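Local coordinates for putative uncharacterized protein PH0186 (Pyrococcus horikoshii, PDB 2ZTS) that probably binds ATP and magnesium as a KaiC-like P-loop ATPase, holding ADP between neighbouring subunits of its six-chain assembly, at residues 199-205 with 218-224. Coordinates in Å, arbitrary orientation, origin at the centre of the assembly. Residue numbers count along the deposited sequence, not the author numbering.
With ADP (adenosine-5'-diphosphate), chain D.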
loop_
_atom_site.group_PDB
_atom_site.type_symbol
_atom_site.label_atom_id
_atom_site.label_comp_id
_atom_site.label_asym_id
_atom_site.label_seq_id
_atom_site.Cartn_x
_atom_site.Cartn_y
_atom_site.Cartn_z
ATOM N N ALA C 199 -3.946 -26.108 -3.519
ATOM C CA ALA C 199 -4.486 -26.813 -2.364
ATOM C C ALA C 199 -6.001 -26.893 -2.463
ATOM O O ALA C 199 -6.633 -25.984 -2.977
ATOM C CB ALA C 199 -4.073 -26.116 -1.093
ATOM N N ARG C 200 -6.560 -28.027 -2.066
ATOM C CA ARG C 200 -7.997 -28.250 -2.108
ATOM C C ARG C 200 -8.597 -28.171 -0.711
ATOM O O ARG C 200 -9.799 -28.366 -0.533
ATOM C CB ARG C 200 -8.321 -29.622 -2.760
ATOM C CG ARG C 200 -7.566 -29.921 -4.065
ATOM C CD ARG C 200 -8.128 -29.304 -5.376
ATOM N NE ARG C 200 -7.200 -29.568 -6.508
ATOM C CZ ARG C 200 -7.047 -30.756 -7.151
ATOM N NH1 ARG C 200 -7.747 -31.828 -6.789
ATOM N NH2 ARG C 200 -6.184 -30.879 -8.166
ATOM N N GLY C 201 -7.749 -27.907 0.276
ATOM C CA GLY C 201 -8.147 -27.627 1.657
ATOM C C GLY C 201 -7.338 -26.429 2.176
ATOM O O GLY C 201 -6.167 -26.333 1.821
ATOM N N VAL C 202 -7.931 -25.569 3.020
ATOM C CA VAL C 202 -7.185 -24.507 3.733
ATOM C C VAL C 202 -7.591 -24.403 5.195
ATOM O O VAL C 202 -8.785 -24.304 5.510
ATOM C CB VAL C 202 -7.407 -23.130 3.093
ATOM C CG1 VAL C 202 -6.664 -22.056 3.850
ATOM C CG2 VAL C 202 -7.020 -23.174 1.644
ATOM N N ILE C 203 -6.603 -24.461 6.066
ATOM C CA ILE C 203 -6.763 -24.347 7.496
ATOM C C ILE C 203 -5.956 -23.122 7.949
ATOM O O ILE C 203 -4.757 -23.029 7.647
ATOM C CB ILE C 203 -6.218 -25.631 8.222
ATOM C CG1 ILE C 203 -6.981 -26.862 7.724
ATOM C CG2 ILE C 203 -6.448 -25.477 9.706
ATOM C CD1 ILE C 203 -6.327 -28.161 8.069
ATOM N N VAL C 204 -6.617 -22.240 8.702
ATOM C CA VAL C 204 -5.985 -21.069 9.318
ATOM C C VAL C 204 -5.811 -21.244 10.810
ATOM O O VAL C 204 -6.736 -21.576 11.507
ATOM C CB VAL C 204 -6.821 -19.786 9.067
ATOM C CG1 VAL C 204 -6.111 -18.520 9.593
ATOM C CG2 VAL C 204 -7.169 -19.679 7.614
ATOM N N LEU C 205 -4.607 -21.019 11.280
ATOM C CA LEU C 205 -4.247 -20.934 12.665
ATOM C C LEU C 205 -3.993 -19.485 12.955
ATOM O O LEU C 205 -3.289 -18.829 12.214
ATOM C CB LEU C 205 -2.962 -21.700 12.915
ATOM C CG LEU C 205 -2.917 -23.196 12.615
ATOM C CD1 LEU C 205 -1.743 -23.870 13.276
ATOM C CD2 LEU C 205 -4.185 -23.896 13.016
ATOM N N VAL C 218 -8.312 -22.056 15.556
ATOM C CA VAL C 218 -8.282 -22.703 14.229
ATOM C C VAL C 218 -9.600 -22.502 13.502
ATOM O O VAL C 218 -10.679 -22.500 14.106
ATOM C CB VAL C 218 -7.925 -24.202 14.333
ATOM C CG1 VAL C 218 -8.923 -24.952 15.236
ATOM C CG2 VAL C 218 -7.900 -24.850 13.002
ATOM N N LEU C 219 -9.514 -22.326 12.192
ATOM C CA LEU C 219 -10.687 -22.219 11.349
ATOM C C LEU C 219 -10.433 -23.035 10.070
ATOM O O LEU C 219 -9.336 -22.985 9.473
ATOM C CB LEU C 219 -10.878 -20.776 11.043
ATOM C CG LEU C 219 -11.884 -20.247 10.057
ATOM C CD1 LEU C 219 -13.254 -20.461 10.557
ATOM C CD2 LEU C 219 -11.599 -18.754 9.934
ATOM N N ILE C 220 -11.397 -23.837 9.692
ATOM C CA ILE C 220 -11.368 -24.495 8.390
ATOM C C ILE C 220 -12.089 -23.636 7.407
ATOM O O ILE C 220 -13.315 -23.513 7.456
ATOM C CB ILE C 220 -12.044 -25.837 8.447
ATOM C CG1 ILE C 220 -11.363 -26.709 9.479
ATOM C CG2 ILE C 220 -11.998 -26.521 7.059
ATOM C CD1 ILE C 220 -12.322 -27.304 10.388
ATOM N N ARG C 221 -11.310 -23.065 6.489
ATOM C CA ARG C 221 -11.741 -22.071 5.514
ATOM C C ARG C 221 -12.280 -22.776 4.277
ATOM O O ARG C 221 -13.264 -22.354 3.704
ATOM C CB ARG C 221 -10.530 -21.168 5.222
ATOM C CG ARG C 221 -10.585 -20.184 4.115
ATOM C CD ARG C 221 -11.649 -19.049 4.254
ATOM N NE ARG C 221 -11.003 -17.751 4.293
ATOM C CZ ARG C 221 -10.979 -16.856 3.306
ATOM N NH1 ARG C 221 -11.586 -17.055 2.120
ATOM N NH2 ARG C 221 -10.312 -15.721 3.519
ATOM N N LYS C 222 -11.667 -23.910 3.932
ATOM C CA LYS C 222 -11.955 -24.663 2.719
ATOM C C LYS C 222 -11.575 -26.129 2.959
ATOM O O LYS C 222 -10.519 -26.426 3.532
ATOM C CB LYS C 222 -11.134 -24.132 1.550
ATOM C CG LYS C 222 -11.432 -24.787 0.235
ATOM C CD LYS C 222 -10.632 -24.180 -0.930
ATOM C CE LYS C 222 -10.772 -25.094 -2.126
ATOM N NZ LYS C 222 -10.721 -24.454 -3.423
HETATM N N MSE C 223 -12.435 -27.054 2.565
HETATM C CA MSE C 223 -12.008 -28.468 2.533
HETATM C C MSE C 223 -12.838 -29.180 1.496
HETATM O O MSE C 223 -14.043 -29.267 1.648
HETATM C CB MSE C 223 -12.188 -29.138 3.882
HETATM C CG MSE C 223 -11.676 -30.598 3.972
HETATM SE SE MSE C 223 -9.700 -30.640 3.729
HETATM C CE MSE C 223 -9.227 -29.423 5.254
ATOM N N ARG C 224 -12.199 -29.688 0.454
ATOM C CA ARG C 224 -12.946 -30.301 -0.623
ATOM C C ARG C 224 -13.700 -31.541 -0.122
ATOM O O ARG C 224 -13.319 -32.146 0.868
ATOM C CB ARG C 224 -12.024 -30.650 -1.789
ATOM C CG ARG C 224 -11.087 -31.873 -1.530
ATOM C CD ARG C 224 -10.826 -32.727 -2.792
ATOM N NE ARG C 224 -9.896 -33.818 -2.489
ATOM C CZ ARG C 224 -9.176 -34.519 -3.371
ATOM N NH1 ARG C 224 -9.302 -34.328 -4.681
ATOM N NH2 ARG C 224 -8.351 -35.456 -2.913
HETATM P PB ADP D . -13.734 -21.971 -4.468
HETATM O O1B ADP D . -14.140 -20.525 -4.509
HETATM O O2B ADP D . -12.374 -22.116 -3.786
HETATM O O3B ADP D . -13.542 -22.411 -5.891
HETATM P PA ADP D . -15.311 -24.284 -3.953
HETATM O O1A ADP D . -16.427 -24.176 -4.958
HETATM O O2A ADP D . -14.055 -25.006 -4.373
HETATM O O3A ADP D . -14.782 -22.769 -3.559
HETATM O "O5'" ADP D . -16.048 -24.721 -2.617
HETATM C "C5'" ADP D . -15.607 -25.816 -1.888
HETATM C "C4'" ADP D . -16.317 -25.750 -0.562
HETATM O "O4'" ADP D . -17.634 -26.250 -0.658
HETATM C "C3'" ADP D . -15.573 -26.536 0.498
HETATM O "O3'" ADP D . -14.656 -25.677 1.079
HETATM C "C2'" ADP D . -16.692 -26.914 1.409
HETATM O "O2'" ADP D . -16.963 -25.953 2.370
HETATM C "C1'" ADP D . -17.907 -27.002 0.501
HETATM N N9 ADP D . -18.117 -28.402 0.126
HETATM C C8 ADP D . -17.339 -29.162 -0.726
HETATM N N7 ADP D . -17.894 -30.398 -0.816
HETATM C C5 ADP D . -18.984 -30.417 -0.021
HETATM C C6 ADP D . -19.885 -31.438 0.233
HETATM N N6 ADP D . -19.868 -32.489 -0.584
HETATM N N1 ADP D . -20.943 -31.157 1.069
HETATM C C2 ADP D . -21.077 -29.884 1.653
HETATM N N3 ADP D . -20.156 -28.862 1.399
HETATM C C4 ADP D . -19.141 -29.158 0.570
HETATM O O HOH W 1 -8.083 -23.491 -2.925
#
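A classic beta bulge inserts an extra residue in one strand of an antiparallel pair; here it lies next to a nucleotide site. Segments 201-205 and 218-223, parts of hairpin strands 201-209 and 214-223, run antiparallel at 173°, their axes 4.3 Å apart at closest approach. V204 and L219 form a regular hydrogen-bonded pair, V204 N to L219 O 2.9 Å and L219 N to V204 O 3.0 Å. Further along, R221 and K222 both face V202: V202 O receives R221 N at 3.0 Å and, weakly, K222 N at 3.3 Å, while V202 N reaches K222 O at 2.8 Å. K222 shares a face with V202, V204 and L219. R221 CB wedges against V202 CG1 (4.2 Å) and V204 CG2 (4.4 Å), while its guanidinium leads away to T39 O of the second subunit.

The opposite face is apolar. The I203 CG2 methyl meets V218 CG2 at 3.7 Å, and L205 CD2 closes on the same V218 methyl at 3.8 Å. The selenomethionine M223 folds its tip over bare G201, SE lying 4.0 Å from G201 CA, in space that a beta carbon would invade, and its CE ends 4.2 Å from I203 CG1. F27 covers I203 and M223.

From the bulge itself, the extended K222 chain lets NZ donate to ADP O2B at 2.9 Å and, through a water, meet A199 O; M223 N holds ADP O3' at 3.0 Å. The second subunit's P-loop grips the same nucleotide, and R200 and R224 form salt bridges to D73 and E77 of the second subunit, respectively. An internal hairpin whose open end completes a neighbour's nucleotide site is characteristic of KaiC-like, RecA-fold hexamers.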